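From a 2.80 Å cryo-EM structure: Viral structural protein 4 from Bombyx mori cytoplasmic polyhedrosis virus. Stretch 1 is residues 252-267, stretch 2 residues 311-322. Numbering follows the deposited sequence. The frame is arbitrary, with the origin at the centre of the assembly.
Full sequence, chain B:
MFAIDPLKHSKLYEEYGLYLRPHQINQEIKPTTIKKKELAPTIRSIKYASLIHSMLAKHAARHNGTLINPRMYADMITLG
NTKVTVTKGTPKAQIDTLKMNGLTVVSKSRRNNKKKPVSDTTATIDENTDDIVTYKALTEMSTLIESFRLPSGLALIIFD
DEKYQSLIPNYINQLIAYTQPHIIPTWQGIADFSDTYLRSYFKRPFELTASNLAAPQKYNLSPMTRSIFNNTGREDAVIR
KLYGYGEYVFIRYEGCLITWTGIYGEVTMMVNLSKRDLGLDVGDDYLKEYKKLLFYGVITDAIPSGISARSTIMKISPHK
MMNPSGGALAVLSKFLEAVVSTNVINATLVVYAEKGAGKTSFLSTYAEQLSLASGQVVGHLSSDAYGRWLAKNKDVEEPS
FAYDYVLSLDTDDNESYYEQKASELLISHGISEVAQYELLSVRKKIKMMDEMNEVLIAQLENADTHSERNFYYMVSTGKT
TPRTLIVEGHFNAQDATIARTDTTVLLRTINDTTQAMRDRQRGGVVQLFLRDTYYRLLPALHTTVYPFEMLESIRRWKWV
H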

# COMPACT_ATOMS: atom_id res chain seq x y z
N ARG B 252 -16.19 -45.67 -24.09
CA ARG B 252 -17.25 -44.78 -24.57
C ARG B 252 -16.76 -43.35 -24.55
O ARG B 252 -16.41 -42.82 -23.49
N TYR B 253 -16.76 -42.71 -25.71
CA TYR B 253 -16.43 -41.30 -25.84
C TYR B 253 -17.64 -40.55 -26.37
O TYR B 253 -18.44 -41.10 -27.13
N GLU B 254 -17.75 -39.29 -25.99
CA GLU B 254 -18.94 -38.53 -26.29
C GLU B 254 -18.74 -37.41 -27.29
O GLU B 254 -19.73 -36.87 -27.79
N GLY B 255 -17.50 -37.04 -27.59
CA GLY B 255 -17.21 -35.99 -28.54
C GLY B 255 -16.69 -36.52 -29.86
O GLY B 255 -16.85 -37.70 -30.19
N CYS B 256 -16.08 -35.62 -30.63
CA CYS B 256 -15.51 -35.97 -31.92
C CYS B 256 -14.15 -35.32 -32.08
O CYS B 256 -13.84 -34.31 -31.45
N LEU B 257 -13.34 -35.92 -32.94
CA LEU B 257 -12.10 -35.32 -33.39
C LEU B 257 -12.09 -35.39 -34.90
O LEU B 257 -12.21 -36.48 -35.48
N ILE B 258 -11.94 -34.24 -35.54
CA ILE B 258 -12.01 -34.12 -36.99
C ILE B 258 -10.64 -33.68 -37.49
O ILE B 258 -10.01 -32.82 -36.88
N THR B 259 -10.18 -34.27 -38.59
CA THR B 259 -9.00 -33.78 -39.29
C THR B 259 -9.44 -33.21 -40.63
O THR B 259 -10.19 -33.84 -41.37
N TRP B 260 -8.97 -32.01 -40.93
CA TRP B 260 -9.42 -31.22 -42.07
C TRP B 260 -8.29 -31.09 -43.07
O TRP B 260 -7.17 -31.55 -42.86
N THR B 261 -8.58 -30.41 -44.18
CA THR B 261 -7.56 -30.01 -45.13
C THR B 261 -7.27 -28.53 -44.91
O THR B 261 -8.20 -27.73 -44.79
N GLY B 262 -6.00 -28.17 -44.83
CA GLY B 262 -5.63 -26.81 -44.54
C GLY B 262 -4.92 -26.14 -45.70
O GLY B 262 -4.56 -26.76 -46.69
N ILE B 263 -4.73 -24.83 -45.55
CA ILE B 263 -3.86 -24.10 -46.45
C ILE B 263 -2.42 -24.55 -46.27
O ILE B 263 -1.67 -24.72 -47.24
N TYR B 264 -2.00 -24.77 -45.03
CA TYR B 264 -0.61 -25.05 -44.72
C TYR B 264 -0.36 -26.52 -44.39
O TYR B 264 0.77 -26.87 -44.07
N GLY B 265 -1.38 -27.37 -44.46
CA GLY B 265 -1.24 -28.74 -44.03
C GLY B 265 -2.57 -29.38 -43.70
O GLY B 265 -3.50 -29.31 -44.50
N GLU B 266 -2.68 -30.01 -42.53
CA GLU B 266 -3.96 -30.52 -42.06
C GLU B 266 -4.20 -30.03 -40.63
O GLU B 266 -3.26 -29.78 -39.88
N VAL B 267 -5.47 -29.89 -40.29
CA VAL B 267 -5.90 -29.23 -39.06
C VAL B 267 -6.77 -30.19 -38.26
O VAL B 267 -7.70 -30.78 -38.81
N SER B 311 -12.08 -26.04 -46.78
CA SER B 311 -11.62 -27.23 -46.07
C SER B 311 -12.66 -28.33 -46.14
O SER B 311 -13.86 -28.08 -46.02
N THR B 312 -12.20 -29.56 -46.33
CA THR B 312 -13.03 -30.75 -46.31
C THR B 312 -12.53 -31.69 -45.22
O THR B 312 -11.43 -31.54 -44.71
N ILE B 313 -13.35 -32.67 -44.88
CA ILE B 313 -13.05 -33.58 -43.78
C ILE B 313 -12.24 -34.76 -44.31
O ILE B 313 -12.64 -35.42 -45.27
N MET B 314 -11.10 -35.02 -43.67
CA MET B 314 -10.30 -36.20 -43.98
C MET B 314 -10.68 -37.39 -43.11
O MET B 314 -10.63 -38.53 -43.60
N LYS B 315 -11.07 -37.17 -41.85
CA LYS B 315 -11.32 -38.25 -40.91
C LYS B 315 -12.10 -37.70 -39.71
O LYS B 315 -11.79 -36.61 -39.23
N ILE B 316 -13.10 -38.46 -39.25
CA ILE B 316 -13.81 -38.17 -38.01
C ILE B 316 -13.81 -39.43 -37.15
O ILE B 316 -14.25 -40.49 -37.61
N SER B 317 -13.34 -39.31 -35.92
CA SER B 317 -13.36 -40.39 -34.95
C SER B 317 -14.02 -39.90 -33.67
O SER B 317 -14.01 -38.70 -33.38
N PRO B 318 -14.62 -40.81 -32.89
CA PRO B 318 -15.09 -40.42 -31.55
C PRO B 318 -13.92 -40.12 -30.62
O PRO B 318 -12.90 -40.81 -30.65
N HIS B 319 -14.08 -39.09 -29.81
CA HIS B 319 -13.00 -38.63 -28.95
C HIS B 319 -13.62 -38.14 -27.65
O HIS B 319 -14.83 -37.93 -27.58
N LYS B 320 -12.80 -38.00 -26.62
CA LYS B 320 -13.28 -37.52 -25.33
C LYS B 320 -13.68 -36.05 -25.40
O LYS B 320 -13.05 -35.26 -26.10
N MET B 321 -14.75 -35.70 -24.70
CA MET B 321 -15.17 -34.30 -24.61
C MET B 321 -14.20 -33.46 -23.81
O MET B 321 -13.64 -33.90 -22.80
N MET B 322 -14.01 -32.22 -24.26
CA MET B 322 -13.21 -31.24 -23.56
C MET B 322 -13.89 -30.78 -22.28
O MET B 322 -15.12 -30.71 -22.20

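The antiparallel pairing of the two strands breaks register at a corner in the second stretch: at Met314 the chain turns, and the carbonyl of Thr259 takes two amides there, Met314 N to Thr259 O at 2.7 Å and a weak bond from Lys315 N to Thr259 O at 3.5 Å. Before the corner, side chains take over part of the pairing. Thr261 (chi1 p) accepts from the backbone through its hydroxyl, Thr312 N to Thr261 OG1 at 3.1 Å, while Ser311 (m) donates from Ser311 OG to Thr261 O at 2.7 Å. Thr261 N to Thr312 O, 3.1 Å, is only a weak bond.

Beyond the corner the ladder is regular. Thr259 N to Lys315 O (2.9 Å), Leu257 N to Ser317 O (2.9 Å) and Gly255 N to His319 O (2.8 Å) fix the register; Leu257, Thr259, Lys315, Ser317 and His319 lie on one face, Ile258 and Ile316 on the other, while the side chains of Cys256 and Pro318 diverge.

One face is apolar. Ile258, Ile313 and Ile316 all adopt the m, t rotamer, and Ile258 packs against both others: Ile258 CG1 and CG2 each lie 3.8 Å from Ile316 CG1, and Ile258 CG2 is also 3.8 Å from Ile313 CG2. Trp260 (chi1 m, chi2 90°) lays its indole beside them, so that Ile313 CG1 sits over the face of the six-membered ring, 3.8 Å from its centroid. Trp260 CE3 also reaches Ser311 CB at 3.9 Å.

The other face carries Leu257, Thr259, Lys315, Ser317 and His319. His319 (chi1 t, chi2 77°) turns its ring face to Leu257, whose CD1 stands 3.8 Å from the ring centroid and almost on the normal; His319 NE2 is hydrogen-bonded elsewhere in the structure. Thr259 (p) packs its OG1 3.3 Å from Lys315 CB. The lysine, t at all four chi angles, runs its extended chain away from the first stretch.

Met314 (m, t, p) points toward the first stretch and brings its sulfur close to two oxygens: Met314 SD is 3.3 Å from Trp260 O and 3.4 Å from Glu266 OE1. Its CG meets Thr261 CG2 at 3.7 Å.

At the far end, Tyr253 (m) also points in, with Tyr253 CB 3.3 Å from His319 O and Tyr253 CD1 3.7 Å from Lys320 CB. Met321 (m, t, t) extends past Gly255, its CG 3.7 Å from Gly255 N, to place Met321 CE 3.4 Å from Glu254 O. An ideal CB on Gly255 would be tight here, 3.4 Å from Met321 CG and 3.2 Å from His319 O.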

# COMPACT_ATOMS: atom_id res chain seq x y z
CB ARG B 252 -18.51 -44.94 -23.73
CG ARG B 252 -19.18 -46.28 -23.90
CD ARG B 252 -20.53 -46.31 -23.22
NE ARG B 252 -20.41 -46.11 -21.78
CZ ARG B 252 -20.20 -47.09 -20.90
NH1 ARG B 252 -20.08 -48.34 -21.32
NH2 ARG B 252 -20.11 -46.81 -19.61
CB TYR B 253 -15.26 -41.08 -26.76
CG TYR B 253 -13.96 -41.64 -26.28
CD1 TYR B 253 -13.35 -41.15 -25.13
CD2 TYR B 253 -13.29 -42.59 -27.02
CE1 TYR B 253 -12.14 -41.65 -24.70
CE2 TYR B 253 -12.08 -43.08 -26.61
CZ TYR B 253 -11.51 -42.61 -25.45
OH TYR B 253 -10.30 -43.12 -25.04
CB GLU B 254 -19.53 -37.95 -24.99
CG GLU B 254 -19.89 -38.99 -23.95
CD GLU B 254 -21.03 -39.88 -24.37
OE1 GLU B 254 -21.92 -39.42 -25.11
OE2 GLU B 254 -21.03 -41.06 -23.97
CB CYS B 256 -16.41 -35.54 -33.08
SG CYS B 256 -17.92 -36.48 -33.23
CB LEU B 257 -10.88 -36.02 -32.77
CG LEU B 257 -9.52 -35.38 -33.01
CD1 LEU B 257 -8.73 -35.47 -31.75
CD2 LEU B 257 -8.78 -36.14 -34.08
CB ILE B 258 -13.10 -33.11 -37.40
CG1 ILE B 258 -14.42 -33.47 -36.73
CG2 ILE B 258 -13.31 -33.12 -38.89
CD1 ILE B 258 -15.44 -32.38 -36.82
CB THR B 259 -7.95 -34.87 -39.50
OG1 THR B 259 -8.51 -35.93 -40.28
CG2 THR B 259 -7.48 -35.42 -38.17
CB TRP B 260 -9.87 -29.84 -41.61
CG TRP B 260 -11.05 -29.83 -40.72
CD1 TRP B 260 -11.04 -29.89 -39.36
CD2 TRP B 260 -12.41 -29.66 -41.10
NE1 TRP B 260 -12.31 -29.82 -38.87
CE2 TRP B 260 -13.18 -29.68 -39.92
CE3 TRP B 260 -13.07 -29.53 -42.32
CZ2 TRP B 260 -14.56 -29.56 -39.93
CZ3 TRP B 260 -14.43 -29.40 -42.33
CH2 TRP B 260 -15.16 -29.43 -41.14
CB THR B 261 -8.00 -30.26 -46.57
OG1 THR B 261 -9.15 -29.45 -46.86
CG2 THR B 261 -8.37 -31.71 -46.74
CB ILE B 263 -4.02 -22.59 -46.22
CG1 ILE B 263 -5.45 -22.16 -46.52
CG2 ILE B 263 -3.07 -21.78 -47.07
CD1 ILE B 263 -5.86 -22.41 -47.93
CB TYR B 264 -0.15 -24.19 -43.54
CG TYR B 264 -0.46 -22.72 -43.71
CD1 TYR B 264 0.20 -21.96 -44.66
CD2 TYR B 264 -1.38 -22.10 -42.89
CE1 TYR B 264 -0.08 -20.62 -44.80
CE2 TYR B 264 -1.66 -20.76 -43.02
CZ TYR B 264 -1.01 -20.03 -43.98
OH TYR B 264 -1.28 -18.69 -44.12
CB GLU B 266 -4.02 -32.05 -42.11
CG GLU B 266 -3.18 -32.78 -41.11
CD GLU B 266 -3.31 -34.27 -41.23
OE1 GLU B 266 -4.00 -34.73 -42.16
OE2 GLU B 266 -2.75 -35.00 -40.38
CB VAL B 267 -6.66 -27.92 -39.37
CG1 VAL B 267 -7.13 -27.25 -38.10
CG2 VAL B 267 -5.81 -26.98 -40.18
CB SER B 311 -11.33 -26.90 -44.62
OG SER B 311 -10.26 -25.97 -44.53
CB THR B 312 -13.04 -31.46 -47.67
OG1 THR B 312 -11.72 -31.91 -47.97
CG2 THR B 312 -13.50 -30.52 -48.76
CB ILE B 313 -14.33 -34.06 -43.09
CG1 ILE B 313 -15.02 -32.90 -42.39
CG2 ILE B 313 -14.02 -35.12 -42.09
CD1 ILE B 313 -16.38 -33.22 -41.86
CB MET B 314 -8.82 -35.91 -43.79
CG MET B 314 -8.27 -34.83 -44.69
SD MET B 314 -6.56 -34.41 -44.30
CE MET B 314 -5.70 -35.86 -44.91
CB LYS B 315 -10.00 -38.87 -40.43
CG LYS B 315 -10.15 -40.09 -39.57
CD LYS B 315 -8.79 -40.66 -39.22
CE LYS B 315 -8.93 -41.88 -38.34
NZ LYS B 315 -7.60 -42.44 -37.98
CB ILE B 316 -15.27 -37.72 -38.24
CG1 ILE B 316 -15.32 -36.38 -38.94
CG2 ILE B 316 -16.00 -37.55 -36.93
CD1 ILE B 316 -16.72 -35.98 -39.34
CB SER B 317 -11.94 -40.87 -34.65
OG SER B 317 -11.31 -41.37 -35.82
CB PRO B 318 -15.87 -41.64 -31.08
CG PRO B 318 -16.24 -42.35 -32.32
CD PRO B 318 -15.11 -42.14 -33.26
CB HIS B 319 -12.18 -37.54 -29.64
CG HIS B 319 -10.89 -37.22 -28.96
ND1 HIS B 319 -9.78 -38.02 -29.05
CD2 HIS B 319 -10.56 -36.19 -28.14
CE1 HIS B 319 -8.80 -37.49 -28.34
NE2 HIS B 319 -9.25 -36.39 -27.76
CB LYS B 320 -12.19 -37.72 -24.28
CG LYS B 320 -12.60 -37.37 -22.89
CD LYS B 320 -11.51 -37.58 -21.90
CE LYS B 320 -12.01 -37.16 -20.55
NZ LYS B 320 -12.23 -35.70 -20.49
CB MET B 321 -16.56 -34.19 -23.99
CG MET B 321 -17.68 -34.43 -24.95
SD MET B 321 -19.26 -34.04 -24.19
CE MET B 321 -20.38 -34.39 -25.54
CB MET B 322 -12.95 -30.03 -24.45
CG MET B 322 -12.18 -30.35 -25.70
SD MET B 322 -11.87 -28.91 -26.73
CE MET B 322 -13.46 -28.73 -27.50